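82 prophage-derived uncharacterized protein ybcO (Escherichia coli K-12, PDB 3G27) binds zinc and probably acts as a nuclease. Local coordinates at residues V20-P25 against A53-H58. Sequence-based numbering, arbitrary orientation.
Sequences VCNGNP and ACSACH. With ZN (zinc ion), chain B; CA (calcium ion), chain C.
Cys21 and Cys57 bring the irregular loop 20-25 closest to the first turn of helix 55-61, their CA atoms 5.4 Å apart, where a zinc ion joins the two segments. The metal takes Cys21 SG at 2.3 Å, together with Cys54 SG and Cys57 SG, and Cys13 supplies the fourth sulfur. With Cys54 and Cys57 spaced as CxxC at the helix start, this is a four-cysteine zinc site. Cys54 is the N-cap of the helix, and chi1 of 71° turns its SG back over the helix start, where it meets the zinc ion and accepts a capping hydrogen bond from Cys57 N. The same sulfur accepts a nearly straight bond from Asn22 N across the contact (N to SG 3.5 Å, 168°). Such N-H donors would probably temper the charge gathered on the sulfurs. Asn22 folds over the same residue, OD1 lying 3.3 Å from Cys54 CB while closing an Asx turn with Asn24 N at 2.9 Å; its ND2 reaches to 3.0 Å from Ser55 OG. Beside the zinc site, Val20 CG1 rests over the Ala56 carbonyl, and Ala56 CB presses on Val20 O. That oxygen also accepts a hydrogen bond from a water bound to the calcium ion, which Cys21 O and Gly19 O coordinate.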
loop_
_atom_site.group_PDB
_atom_site.type_symbol
_atom_site.label_atom_id
_atom_site.label_comp_id
_atom_site.label_asym_id
_atom_site.label_seq_id
_atom_site.Cartn_x
_atom_site.Cartn_y
_atom_site.Cartn_z
ATOM N N VAL A 20 13.335 14.534 -3.294
ATOM C CA VAL A 20 13.926 13.653 -2.299
ATOM C C VAL A 20 14.653 12.431 -2.910
ATOM O O VAL A 20 15.777 12.087 -2.514
ATOM C CB VAL A 20 12.825 13.201 -1.238
ATOM C CG1 VAL A 20 13.377 12.146 -0.331
ATOM C CG2 VAL A 20 12.274 14.386 -0.461
ATOM N N CYS A 21 14.016 11.786 -3.872
ATOM C CA CYS A 21 14.593 10.620 -4.511
ATOM C C CYS A 21 15.961 10.949 -5.041
ATOM O O CYS A 21 16.165 12.014 -5.641
ATOM C CB CYS A 21 13.715 10.126 -5.673
ATOM S SG CYS A 21 13.999 8.331 -6.155
ATOM N N ASN A 22 16.902 10.036 -4.850
ATOM C CA ASN A 22 18.178 10.162 -5.513
ATOM C C ASN A 22 18.240 9.417 -6.867
ATOM O O ASN A 22 19.140 9.623 -7.643
ATOM C CB ASN A 22 19.359 9.807 -4.581
ATOM C CG ASN A 22 19.391 8.352 -4.144
ATOM O OD1 ASN A 22 19.070 7.437 -4.899
ATOM N ND2 ASN A 22 19.810 8.138 -2.919
ATOM N N GLY A 23 17.281 8.542 -7.135
ATOM C CA GLY A 23 17.235 7.803 -8.388
ATOM C C GLY A 23 18.380 6.836 -8.645
ATOM O O GLY A 23 18.598 6.423 -9.798
ATOM N N ASN A 24 19.113 6.474 -7.600
ATOM C CA ASN A 24 20.315 5.682 -7.748
ATOM C C ASN A 24 20.063 4.286 -7.181
ATOM O O ASN A 24 20.091 4.074 -5.971
ATOM C CB ASN A 24 21.491 6.371 -7.076
ATOM C CG ASN A 24 22.791 5.679 -7.331
ATOM O OD1 ASN A 24 22.867 4.648 -8.028
ATOM N ND2 ASN A 24 23.840 6.222 -6.759
ATOM N N PRO A 25 19.817 3.321 -8.070
ATOM C CA PRO A 25 19.462 1.982 -7.631
ATOM C C PRO A 25 20.533 1.292 -6.789
ATOM O O PRO A 25 20.209 0.413 -6.029
ATOM C CB PRO A 25 19.211 1.233 -8.946
ATOM C CG PRO A 25 19.985 1.925 -9.933
ATOM C CD PRO A 25 20.077 3.374 -9.519
ATOM N N ALA A 53 13.340 1.090 -1.891
ATOM C CA ALA A 53 13.478 2.514 -1.700
ATOM C C ALA A 53 14.956 2.828 -1.759
ATOM O O ALA A 53 15.754 2.086 -1.207
ATOM C CB ALA A 53 12.882 2.917 -0.334
ATOM N N CYS A 54 15.307 3.910 -2.453
ATOM C CA CYS A 54 16.656 4.482 -2.424
ATOM C C CYS A 54 16.907 5.068 -1.059
ATOM O O CYS A 54 15.973 5.261 -0.297
ATOM C CB CYS A 54 16.818 5.591 -3.452
ATOM S SG CYS A 54 15.912 7.151 -3.070
ATOM N N SER A 55 18.171 5.358 -0.755
ATOM C CA SER A 55 18.568 5.747 0.579
ATOM C C SER A 55 17.820 6.981 1.082
ATOM O O SER A 55 17.435 7.059 2.249
ATOM C CB SER A 55 20.085 5.961 0.641
ATOM O OG SER A 55 20.563 6.864 -0.354
ATOM N N ALA A 56 17.594 7.919 0.173
ATOM C CA ALA A 56 16.916 9.180 0.468
ATOM C C ALA A 56 15.445 8.989 0.756
ATOM O O ALA A 56 14.896 9.515 1.712
ATOM C CB ALA A 56 17.087 10.122 -0.711
ATOM N N CYS A 57 14.788 8.245 -0.109
ATOM C CA CYS A 57 13.359 7.979 0.084
ATOM C C CYS A 57 13.132 7.148 1.335
ATOM O O CYS A 57 12.189 7.359 2.063
ATOM C CB CYS A 57 12.783 7.278 -1.151
ATOM S SG CYS A 57 12.468 8.391 -2.515
ATOM N N HIS A 58 14.038 6.217 1.617
ATOM C CA HIS A 58 13.943 5.427 2.818
ATOM C C HIS A 58 13.971 6.327 4.058
ATOM O O HIS A 58 13.125 6.213 4.923
ATOM C CB HIS A 58 15.111 4.462 2.826
ATOM C CG HIS A 58 15.082 3.472 3.929
ATOM N ND1 HIS A 58 16.206 2.778 4.317
ATOM C CD2 HIS A 58 14.067 3.028 4.712
ATOM C CE1 HIS A 58 15.877 1.945 5.296
ATOM N NE2 HIS A 58 14.590 2.083 5.554
HETATM ZN ZN ZN B . 13.817 7.235 -4.104
HETATM CA CA CA C . 17.185 14.256 -5.664
HETATM O O HOH W 1 18.027 13.060 -3.546
HETATM O O HOH W 2 18.274 13.141 -7.450
HETATM O O HOH W 3 15.219 14.043 -7.386
#